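Local coordinates for FACT complex subunit (Chaetomium thermophilum var. thermophilum, PDB 4KHB), which probably serves as the dimerisation domain of Spt16, pairing with Pob3 in the FACT histone chaperone that is thought to reorganize nucleosomes during transcription, replication and repair, at residues W63-N69 with S95-T101; F70-Q75 with F92-L96; I49-A55 with I113-K117; F9-K13 with D30-T35. One frame throughout, in Å; residues are numbered along the deposited sequence.

Interaction 1: residues W63-N69 with S95-T101; sequences WSFLRIN and SLTFRST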
# COMPACT_ATOMS: atom_id res chain seq x y z
N TRP A 63 -8.51 20.38 8.21
CA TRP A 63 -8.32 18.96 7.96
C TRP A 63 -9.26 18.12 8.82
O TRP A 63 -9.45 18.40 10.01
CB TRP A 63 -6.87 18.55 8.23
CG TRP A 63 -5.87 19.17 7.29
CD1 TRP A 63 -5.03 20.21 7.56
CD2 TRP A 63 -5.60 18.77 5.94
NE1 TRP A 63 -4.26 20.50 6.46
CE2 TRP A 63 -4.59 19.63 5.45
CE3 TRP A 63 -6.11 17.78 5.10
CZ2 TRP A 63 -4.09 19.52 4.15
CZ3 TRP A 63 -5.61 17.68 3.82
CH2 TRP A 63 -4.61 18.54 3.36
N SER A 64 -9.84 17.08 8.23
CA SER A 64 -10.61 16.11 8.99
C SER A 64 -9.84 14.80 9.07
O SER A 64 -9.06 14.48 8.18
CB SER A 64 -11.98 15.88 8.33
OG SER A 64 -12.75 17.06 8.35
N PHE A 65 -10.05 14.05 10.14
CA PHE A 65 -9.28 12.83 10.36
C PHE A 65 -10.15 11.60 10.57
O PHE A 65 -11.13 11.62 11.32
CB PHE A 65 -8.33 13.01 11.55
CG PHE A 65 -7.21 13.97 11.30
CD1 PHE A 65 -7.39 15.34 11.44
CD2 PHE A 65 -5.96 13.50 10.92
CE1 PHE A 65 -6.34 16.22 11.21
CE2 PHE A 65 -4.91 14.37 10.69
CZ PHE A 65 -5.10 15.73 10.83
N LEU A 66 -9.78 10.51 9.89
CA LEU A 66 -10.46 9.23 10.03
C LEU A 66 -9.52 8.22 10.66
O LEU A 66 -8.53 7.82 10.04
CB LEU A 66 -10.93 8.71 8.68
CG LEU A 66 -11.96 7.58 8.75
CD1 LEU A 66 -13.28 8.07 9.30
CD2 LEU A 66 -12.14 6.94 7.39
N ARG A 67 -9.81 7.80 11.89
CA ARG A 67 -9.01 6.76 12.52
C ARG A 67 -9.76 5.44 12.63
O ARG A 67 -10.84 5.37 13.23
CB ARG A 67 -8.50 7.20 13.90
CG ARG A 67 -8.13 6.03 14.80
CD ARG A 67 -6.85 6.29 15.55
NE ARG A 67 -7.10 6.58 16.96
CZ ARG A 67 -6.27 6.24 17.95
NH1 ARG A 67 -5.16 5.57 17.68
NH2 ARG A 67 -6.57 6.55 19.20
N ILE A 68 -9.19 4.41 12.02
CA ILE A 68 -9.75 3.07 12.09
C ILE A 68 -8.92 2.21 13.05
O ILE A 68 -7.73 2.00 12.83
CB ILE A 68 -9.79 2.42 10.70
CG1 ILE A 68 -10.65 3.26 9.75
CG2 ILE A 68 -10.33 1.00 10.79
CD1 ILE A 68 -10.39 2.98 8.28
N ASN A 69 -9.56 1.72 14.11
CA ASN A 69 -8.89 0.82 15.05
C ASN A 69 -9.25 -0.64 14.77
O ASN A 69 -10.41 -0.97 14.52
CB ASN A 69 -9.21 1.18 16.51
CG ASN A 69 -8.65 2.53 16.91
OD1 ASN A 69 -7.44 2.69 17.07
ND2 ASN A 69 -9.53 3.51 17.07
N SER A 95 -3.89 0.13 14.12
CA SER A 95 -4.66 1.26 13.61
C SER A 95 -3.94 1.99 12.48
O SER A 95 -2.72 1.85 12.31
CB SER A 95 -4.95 2.25 14.74
OG SER A 95 -3.77 2.91 15.16
N LEU A 96 -4.70 2.75 11.71
CA LEU A 96 -4.14 3.69 10.73
C LEU A 96 -5.01 4.94 10.65
O LEU A 96 -6.23 4.88 10.87
CB LEU A 96 -3.96 3.04 9.36
CG LEU A 96 -4.98 2.04 8.83
CD1 LEU A 96 -6.20 2.76 8.31
CD2 LEU A 96 -4.36 1.17 7.74
N THR A 97 -4.38 6.07 10.34
CA THR A 97 -5.09 7.35 10.29
C THR A 97 -4.93 8.04 8.94
O THR A 97 -3.83 8.15 8.40
CB THR A 97 -4.62 8.30 11.43
OG1 THR A 97 -5.03 7.77 12.70
CG2 THR A 97 -5.21 9.69 11.26
N PHE A 98 -6.05 8.49 8.38
CA PHE A 98 -6.04 9.28 7.16
C PHE A 98 -6.49 10.70 7.46
O PHE A 98 -7.16 10.94 8.48
CB PHE A 98 -6.96 8.68 6.09
CG PHE A 98 -6.51 7.35 5.56
CD1 PHE A 98 -6.94 6.17 6.14
CD2 PHE A 98 -5.67 7.29 4.45
CE1 PHE A 98 -6.53 4.95 5.64
CE2 PHE A 98 -5.26 6.07 3.95
CZ PHE A 98 -5.69 4.90 4.54
N ARG A 99 -6.13 11.63 6.59
CA ARG A 99 -6.60 13.00 6.71
C ARG A 99 -7.15 13.49 5.37
O ARG A 99 -6.65 13.10 4.31
CB ARG A 99 -5.50 13.94 7.22
CG ARG A 99 -4.47 14.34 6.18
CD ARG A 99 -3.59 15.47 6.68
NE ARG A 99 -2.86 16.09 5.58
CZ ARG A 99 -2.07 17.15 5.71
NH1 ARG A 99 -1.90 17.71 6.89
NH2 ARG A 99 -1.45 17.65 4.65
N SER A 100 -8.19 14.31 5.42
CA SER A 100 -8.74 14.93 4.22
C SER A 100 -9.45 16.23 4.56
O SER A 100 -9.67 16.55 5.73
CB SER A 100 -9.70 13.97 3.51
OG SER A 100 -10.37 14.61 2.45
N THR A 101 -9.81 16.99 3.52
CA THR A 101 -10.56 18.22 3.70
C THR A 101 -12.07 17.99 3.60
O THR A 101 -12.87 18.85 3.98
CB THR A 101 -10.12 19.31 2.70
OG1 THR A 101 -10.21 18.80 1.36
CG2 THR A 101 -8.69 19.74 2.97
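Trp63 and Arg99 meet flat on the outer side of an antiparallel strand pair, the guanidinium lying over one face of the indole with the planes 10° apart. Arg99 CZ sits 3.6 Å from the centroid of the six-membered Trp63 ring, a cation-pi stack, and the extended chain adds a CH-pi contact through CD. Thr101 CG2 covers the opposite indole face, 4.1 Å from the same centroid. On this partly exposed side Phe65 CE2 also rests against Arg99 CB at 3.5 Å, while the bent chain of Arg67 brushes Thr97 OG1 through CB and CD.

The buried side carries Ser64, Leu66, Ile68, Leu96, Phe98 and Ser100. Here Ile68 CD1 meets Leu96 CD1 at 4.2 Å, and helix 103-121 and strand 35-40 close over the face. The backbone ladder is short at one end, Ser64 N to Ser100 O 2.6 Å, and weak at the other, Leu96 N to Ile68 O 3.3 Å.

A strand of the POB3N chain pairs with residues 95-99, and Gln177 of that chain accepts from Arg99 NE. Bonded to Pob3 and stacked on Trp63, the guanidinium is probably fixed in orientation, its positive charge probably stabilised by the electron-rich indole face.

Interaction 2: residues F70-Q75 with F92-L96; sequences FLSPGQ and FVRSL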
# COMPACT_ATOMS: atom_id res chain seq x y z
N PHE A 70 -8.24 -1.50 14.81
CA PHE A 70 -8.44 -2.91 14.48
C PHE A 70 -8.47 -3.79 15.73
O PHE A 70 -7.98 -3.39 16.79
CB PHE A 70 -7.33 -3.36 13.54
CG PHE A 70 -7.35 -2.67 12.21
CD1 PHE A 70 -8.11 -3.17 11.17
CD2 PHE A 70 -6.60 -1.51 11.99
CE1 PHE A 70 -8.13 -2.54 9.94
CE2 PHE A 70 -6.62 -0.88 10.76
CZ PHE A 70 -7.39 -1.39 9.73
N LEU A 71 -9.03 -4.99 15.59
CA LEU A 71 -9.03 -5.95 16.69
C LEU A 71 -7.69 -6.67 16.79
O LEU A 71 -7.21 -7.25 15.81
CB LEU A 71 -10.17 -6.95 16.53
CG LEU A 71 -11.57 -6.33 16.60
CD1 LEU A 71 -12.63 -7.26 16.06
CD2 LEU A 71 -11.88 -5.92 18.03
N SER A 72 -7.09 -6.60 17.97
CA SER A 72 -5.77 -7.18 18.22
C SER A 72 -5.68 -7.52 19.70
O SER A 72 -6.47 -7.03 20.50
CB SER A 72 -4.67 -6.18 17.84
OG SER A 72 -5.13 -4.85 17.96
N PRO A 73 -4.72 -8.39 20.06
CA PRO A 73 -4.45 -8.65 21.48
C PRO A 73 -4.23 -7.35 22.25
O PRO A 73 -3.37 -6.55 21.88
CB PRO A 73 -3.16 -9.47 21.44
CG PRO A 73 -3.19 -10.16 20.12
CD PRO A 73 -4.02 -9.33 19.18
N GLY A 74 -5.03 -7.14 23.30
CA GLY A 74 -5.03 -5.88 24.02
C GLY A 74 -6.09 -4.90 23.52
O GLY A 74 -6.54 -4.04 24.27
N GLN A 75 -6.47 -5.02 22.25
CA GLN A 75 -7.46 -4.12 21.68
C GLN A 75 -8.70 -4.88 21.19
O GLN A 75 -9.01 -5.97 21.70
CB GLN A 75 -6.85 -3.31 20.53
CG GLN A 75 -7.50 -1.95 20.33
CD GLN A 75 -6.86 -1.15 19.22
OE1 GLN A 75 -7.37 -1.09 18.10
NE2 GLN A 75 -5.73 -0.52 19.52
N PHE A 92 0.15 -7.63 14.35
CA PHE A 92 -1.15 -7.10 13.96
C PHE A 92 -1.04 -5.66 13.50
O PHE A 92 -0.18 -4.91 13.98
CB PHE A 92 -2.13 -7.18 15.14
CG PHE A 92 -2.69 -8.55 15.40
CD1 PHE A 92 -1.92 -9.54 16.00
CD2 PHE A 92 -4.01 -8.84 15.07
CE1 PHE A 92 -2.45 -10.80 16.24
CE2 PHE A 92 -4.55 -10.10 15.31
CZ PHE A 92 -3.76 -11.08 15.90
N VAL A 93 -1.89 -5.26 12.56
CA VAL A 93 -2.11 -3.85 12.29
C VAL A 93 -3.10 -3.40 13.36
O VAL A 93 -4.20 -3.95 13.45
CB VAL A 93 -2.71 -3.61 10.88
CG1 VAL A 93 -2.89 -2.12 10.62
CG2 VAL A 93 -1.83 -4.24 9.82
N ARG A 94 -2.71 -2.42 14.18
CA ARG A 94 -3.56 -1.97 15.28
C ARG A 94 -4.47 -0.83 14.83
O ARG A 94 -5.67 -0.83 15.13
CB ARG A 94 -2.71 -1.51 16.47
CG ARG A 94 -3.22 -2.00 17.82
CD ARG A 94 -2.09 -2.49 18.71
NE ARG A 94 -2.56 -3.23 19.87
CZ ARG A 94 -2.01 -3.13 21.08
NH1 ARG A 94 -1.01 -2.28 21.28
NH2 ARG A 94 -2.48 -3.83 22.10
N SER A 95 -3.89 0.13 14.12
CA SER A 95 -4.66 1.26 13.61
C SER A 95 -3.94 1.99 12.48
O SER A 95 -2.72 1.85 12.31
CB SER A 95 -4.95 2.25 14.74
OG SER A 95 -3.77 2.91 15.16
N LEU A 96 -4.70 2.75 11.71
CA LEU A 96 -4.14 3.69 10.73
C LEU A 96 -5.01 4.94 10.65
O LEU A 96 -6.23 4.88 10.87
CB LEU A 96 -3.96 3.04 9.36
CG LEU A 96 -4.98 2.04 8.83
CD1 LEU A 96 -6.20 2.76 8.31
CD2 LEU A 96 -4.36 1.17 7.74
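Pro73 lies over the face of Phe92, its CD 3.6 Å from the ring centroid and 11° off the normal, an almost centred CH-pi contact. Beside it Ser72 CB touches Phe92 CB. The Phe70 ring turns its edge to the strand instead: CE2 reaches Leu96 CG at 3.9 Å, and the peptide joining Arg94 to Ser95 runs along the same rim. Val93 CG1 lies out of the ring plane, 3.9 Å from Phe70 CE2.

Arg94 starts out away from the loop but bends at chi2 (137°), which brings its head back to the turn. NH2 donates to Pro73 O at 2.9 Å, meeting a lone pair in the carbonyl plane; the bond is bent, 131° at the hydrogen, because the oxygen stands out of the guanidinium plane. Ser72 OG lies at the guanidinium edge.

These groups are set by a type II beta turn from Ser72 to Gln75, closed by Gln75 N to Ser72 O at 2.7 Å, with Gly74 in the position of positive phi. Where the strands part, Phe70 N donates to Arg94 O at 2.7 Å. Farther out, Phe85 packs edge-to-face on Phe92, and in the POB3N chain Asn109 donates to Leu71 O and Val93 O.

Arg94 NH1 forms a salt bridge with Glu147 of the POB3N chain. One guanidinium thus couples a turn carbonyl of Spt16 to a Pob3 carboxylate, and the buried charge is probably stabilised by both.

Interaction 3: residues I49-A55 with I113-K117; sequences INTIKNA and ISNLK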
# COMPACT_ATOMS: atom_id res chain seq x y z
N ILE A 49 -14.44 -6.51 7.70
CA ILE A 49 -15.11 -5.86 8.83
C ILE A 49 -14.90 -6.60 10.15
O ILE A 49 -14.91 -5.99 11.23
CB ILE A 49 -16.62 -5.67 8.55
CG1 ILE A 49 -17.24 -4.70 9.56
CG2 ILE A 49 -17.34 -7.00 8.61
CD1 ILE A 49 -16.76 -3.28 9.40
N ASN A 50 -14.70 -7.92 10.08
CA ASN A 50 -14.48 -8.74 11.27
C ASN A 50 -13.13 -8.48 11.91
O ASN A 50 -12.80 -9.05 12.96
CB ASN A 50 -14.63 -10.22 10.91
CG ASN A 50 -16.05 -10.60 10.53
OD1 ASN A 50 -16.98 -9.82 10.71
ND2 ASN A 50 -16.21 -11.81 10.01
N THR A 51 -12.34 -7.63 11.26
CA THR A 51 -10.99 -7.31 11.69
C THR A 51 -10.99 -5.95 12.40
O THR A 51 -10.04 -5.60 13.11
CB THR A 51 -10.03 -7.34 10.47
OG1 THR A 51 -8.88 -8.15 10.76
CG2 THR A 51 -9.57 -5.95 10.08
N ILE A 52 -12.09 -5.22 12.23
CA ILE A 52 -12.18 -3.83 12.69
C ILE A 52 -12.90 -3.66 14.03
O ILE A 52 -13.96 -4.25 14.26
CB ILE A 52 -12.88 -2.96 11.61
CG1 ILE A 52 -11.96 -2.78 10.40
CG2 ILE A 52 -13.27 -1.59 12.17
CD1 ILE A 52 -12.68 -2.31 9.15
N LYS A 53 -12.30 -2.87 14.91
CA LYS A 53 -12.88 -2.54 16.22
C LYS A 53 -13.87 -1.38 16.10
O LYS A 53 -15.06 -1.55 16.36
CB LYS A 53 -11.77 -2.20 17.21
CG LYS A 53 -12.23 -2.05 18.65
CD LYS A 53 -11.04 -1.88 19.58
CE LYS A 53 -11.40 -2.24 21.01
NZ LYS A 53 -11.79 -1.04 21.79
N ASN A 54 -13.36 -0.20 15.73
CA ASN A 54 -14.21 0.97 15.54
C ASN A 54 -13.61 1.98 14.56
O ASN A 54 -12.46 1.84 14.15
CB ASN A 54 -14.51 1.64 16.88
CG ASN A 54 -13.25 1.96 17.68
OD1 ASN A 54 -12.33 2.61 17.18
ND2 ASN A 54 -13.21 1.50 18.92
N ALA A 55 -14.40 2.99 14.20
CA ALA A 55 -13.92 4.08 13.35
C ALA A 55 -14.38 5.43 13.89
O ALA A 55 -15.54 5.58 14.29
CB ALA A 55 -14.41 3.89 11.92
N ILE A 113 -19.05 2.35 8.49
CA ILE A 113 -18.20 1.35 9.14
C ILE A 113 -18.79 0.90 10.48
O ILE A 113 -18.84 -0.29 10.77
CB ILE A 113 -16.76 1.88 9.36
CG1 ILE A 113 -16.05 2.06 8.01
CG2 ILE A 113 -15.96 0.95 10.25
CD1 ILE A 113 -14.74 2.81 8.10
N SER A 114 -19.24 1.87 11.27
CA SER A 114 -19.86 1.57 12.56
C SER A 114 -21.13 0.76 12.35
O SER A 114 -21.42 -0.17 13.11
CB SER A 114 -20.18 2.86 13.32
OG SER A 114 -19.02 3.66 13.51
N ASN A 115 -21.89 1.11 11.32
CA ASN A 115 -23.14 0.44 11.00
C ASN A 115 -22.91 -0.98 10.48
O ASN A 115 -23.69 -1.89 10.76
CB ASN A 115 -23.96 1.28 10.00
CG ASN A 115 -25.33 0.69 9.70
OD1 ASN A 115 -25.89 -0.04 10.52
ND2 ASN A 115 -25.87 1.00 8.53
N LEU A 116 -21.83 -1.15 9.71
CA LEU A 116 -21.41 -2.46 9.25
C LEU A 116 -20.94 -3.31 10.43
O LEU A 116 -21.20 -4.52 10.48
CB LEU A 116 -20.29 -2.33 8.20
CG LEU A 116 -20.72 -2.31 6.73
CD1 LEU A 116 -19.54 -2.07 5.80
CD2 LEU A 116 -21.41 -3.61 6.37
N LYS A 117 -20.19 -2.75 11.32
CA LYS A 117 -19.66 -3.46 12.44
C LYS A 117 -20.70 -4.05 13.34
O LYS A 117 -20.50 -5.06 13.93
CB LYS A 117 -18.79 -2.50 13.23
CG LYS A 117 -18.12 -3.09 14.42
CD LYS A 117 -17.04 -4.04 13.94
CE LYS A 117 -17.04 -5.36 14.63
NZ LYS A 117 -16.28 -6.32 13.85
O HOH W 1 -18.15 6.68 14.80
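Lys117 curls back against the backbone of residues 49-52, and its ammonium group bridges two carbonyls: NZ lies 3.0 Å from Ile49 O and 3.1 Å from Ile52 O. Its chain leaves with CG anti to the backbone N (chi1 -178°) and then bends at chi2 and chi3, which carries the methylenes along the strand. NZ lies in the carbonyl plane of Ile52. It approaches Ile49 O tilted from the plane, on the face opposite the one used by Ile52 N, and that oxygen therefore accepts two bonds.

Next to the lysine, Ile49 extends its CG1 branch toward the helix, and CD1 lies obliquely across Leu116, 3.8 Å from CB. The contact joins the 3-10 turn at 49-51 and the start of strand 52-60 to helix 103-121, which packs on the beta-sheets of this PH-like domain; the N-to-C directions of strand and helix segments make an angle of 144°. A classic beta bulge at Lys53 and Asn54, opposite Asn69, lies within the strand here.

Ile113 meets the strand with its CG2 branch, which fits against Ala55 CB at 3.7 Å. The same methyl faces Ile52 CG2, the two side chains crossing at about a right angle, while Ile29 of strand 28-30 touches Ile113. At the partly exposed margin a water donates to Ala55 O at 2.9 Å and more weakly to Ser114 OG, a hydroxyl also hydrogen-bonded to Ala110 O.

Interaction 4: residues F9-K13 with D30-T35; sequences FESYK and DQKNNT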
# COMPACT_ATOMS: atom_id res chain seq x y z
N PHE A 9 -12.83 -15.94 7.51
CA PHE A 9 -13.46 -15.03 6.56
C PHE A 9 -12.44 -14.66 5.48
O PHE A 9 -11.25 -14.94 5.62
CB PHE A 9 -14.01 -13.79 7.25
CG PHE A 9 -13.02 -13.07 8.11
CD1 PHE A 9 -12.17 -12.12 7.58
CD2 PHE A 9 -12.95 -13.34 9.47
CE1 PHE A 9 -11.26 -11.45 8.38
CE2 PHE A 9 -12.05 -12.68 10.28
CZ PHE A 9 -11.20 -11.73 9.73
N GLU A 10 -12.92 -14.02 4.42
CA GLU A 10 -12.08 -13.69 3.28
C GLU A 10 -12.75 -12.60 2.45
O GLU A 10 -13.89 -12.76 2.01
CB GLU A 10 -11.88 -14.94 2.42
CG GLU A 10 -11.49 -14.66 0.97
CD GLU A 10 -11.41 -15.93 0.15
OE1 GLU A 10 -11.94 -15.94 -0.98
OE2 GLU A 10 -10.82 -16.92 0.63
N SER A 11 -12.04 -11.49 2.24
CA SER A 11 -12.61 -10.36 1.52
C SER A 11 -12.75 -10.69 0.03
O SER A 11 -13.86 -10.77 -0.49
CB SER A 11 -11.75 -9.11 1.71
OG SER A 11 -11.74 -8.70 3.07
N TYR A 12 -11.61 -10.88 -0.63
CA TYR A 12 -11.60 -11.15 -2.07
C TYR A 12 -10.70 -12.34 -2.40
O TYR A 12 -9.81 -12.70 -1.63
CB TYR A 12 -11.13 -9.91 -2.84
CG TYR A 12 -11.95 -8.67 -2.61
CD1 TYR A 12 -13.22 -8.54 -3.16
CD2 TYR A 12 -11.46 -7.62 -1.85
CE1 TYR A 12 -13.97 -7.39 -2.95
CE2 TYR A 12 -12.20 -6.48 -1.63
CZ TYR A 12 -13.45 -6.37 -2.18
OH TYR A 12 -14.19 -5.23 -1.97
N LYS A 13 -10.95 -12.95 -3.56
CA LYS A 13 -10.14 -14.07 -4.03
C LYS A 13 -9.30 -13.61 -5.23
O LYS A 13 -8.18 -14.09 -5.44
CB LYS A 13 -11.03 -15.24 -4.43
CG LYS A 13 -10.62 -16.57 -3.79
CD LYS A 13 -9.12 -16.71 -3.66
CE LYS A 13 -8.73 -18.11 -3.22
NZ LYS A 13 -7.25 -18.24 -3.04
N ASP A 30 -17.03 -1.43 0.63
CA ASP A 30 -17.70 -2.45 -0.18
C ASP A 30 -18.57 -3.25 0.77
O ASP A 30 -18.17 -4.31 1.25
CB ASP A 30 -16.68 -3.35 -0.88
CG ASP A 30 -17.32 -4.24 -1.93
OD1 ASP A 30 -18.57 -4.23 -2.06
OD2 ASP A 30 -16.58 -4.95 -2.65
N GLN A 31 -19.75 -2.71 1.04
CA GLN A 31 -20.69 -3.31 1.97
C GLN A 31 -21.00 -4.72 1.50
O GLN A 31 -21.27 -5.61 2.30
CB GLN A 31 -21.98 -2.49 2.08
CG GLN A 31 -21.79 -1.01 2.42
CD GLN A 31 -21.39 -0.17 1.21
OE1 GLN A 31 -21.16 -0.71 0.13
NE2 GLN A 31 -21.32 1.14 1.40
N LYS A 32 -20.92 -4.91 0.19
CA LYS A 32 -21.29 -6.16 -0.43
C LYS A 32 -20.44 -7.33 0.03
O LYS A 32 -20.93 -8.44 0.24
CB LYS A 32 -21.13 -6.04 -1.95
CG LYS A 32 -22.43 -6.05 -2.73
CD LYS A 32 -23.36 -7.13 -2.25
CE LYS A 32 -24.34 -6.57 -1.25
NZ LYS A 32 -25.68 -7.03 -1.47
N ASN A 33 -19.16 -7.06 0.21
CA ASN A 33 -18.20 -8.08 0.57
C ASN A 33 -17.73 -7.92 2.01
O ASN A 33 -16.73 -8.53 2.41
CB ASN A 33 -17.04 -8.05 -0.43
CG ASN A 33 -17.46 -8.47 -1.83
OD1 ASN A 33 -17.97 -9.58 -2.04
ND2 ASN A 33 -17.29 -7.57 -2.79
N ASN A 34 -18.45 -7.10 2.78
CA ASN A 34 -18.13 -6.86 4.19
C ASN A 34 -16.70 -6.38 4.34
O ASN A 34 -15.96 -6.85 5.20
CB ASN A 34 -18.35 -8.11 5.05
CG ASN A 34 -19.43 -7.91 6.10
OD1 ASN A 34 -19.70 -6.79 6.53
ND2 ASN A 34 -20.02 -9.01 6.55
N THR A 35 -16.31 -5.43 3.49
CA THR A 35 -14.90 -5.06 3.38
C THR A 35 -14.75 -3.57 3.10
O THR A 35 -15.56 -2.97 2.39
CB THR A 35 -14.23 -5.87 2.24
OG1 THR A 35 -14.35 -7.27 2.49
CG2 THR A 35 -12.76 -5.50 2.09
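Two side-chain pairs supply the polar part of this contact, Tyr12 with Asp30 and Ser11 with Thr35. The Tyr12 hydroxyl donates to Asp30 OD2 at a short 2.5 Å, on the anti lone pair of that oxygen. The carboxylate oxygen lies in the plane of the phenol ring, at its edge. Asn33 ND2 gives OD2 a second bond, 2.7 Å long, arriving from above the carboxylate plane; two donors so grip one oxygen, which would be expected to stabilise its negative charge. Ser11 OG and Thr35 OG1 lie 3.0 Å apart. Thr35 OG1 donates to Asn33 O at 2.7 Å, and Ser11 OG hydrogen-bonds Arg106 O of the POB3N chain.

Van der Waals contacts fill in round the ring. Asn33 ND2 approaches Tyr12 CE1 to 3.3 Å with its amide plane turned 70° from the ring, and Thr35 CG2 touches Tyr12 CE2 at 3.9 Å. Thr35 CG2 also packs against Ser11 CB.

Backbone bonds shape the receiving loop: Asp30 O accepts from both Asn33 N and Thr35 N, on opposite faces of its plane, and Asn34 and Thr35 form a G1 beta bulge facing Asp30. The loop joins strands 28-30 and 35-40, and the N-terminal segment lies across it, with Pro46 of strand 43-48 touching both Tyr12 and Thr35 and Leu105 of the POB3N chain packing on Ser11 and Tyr12.

How the interactions relate
From the N terminus, interaction 4 closes first, bringing residues 9-13 onto the 30-35 turn of the first three-stranded sheet before any other loop opens. Interaction 3 then spans the longest loop, from 49-55 to helix 103-121, and encloses both remaining contacts. Within it, interaction 2 opens just after interaction 1 on the chain, and both end on the same stretch of strand 91-100, sharing Ser95 and Leu96. Asn69 connects interaction 1 to Lys53 and Asn54 of interaction 3, while Leu71 N of interaction 2 reaches Thr51 O. A backbone link between Ile49 and Asn34 joins interactions 3 and 4 at the 49-51 turn.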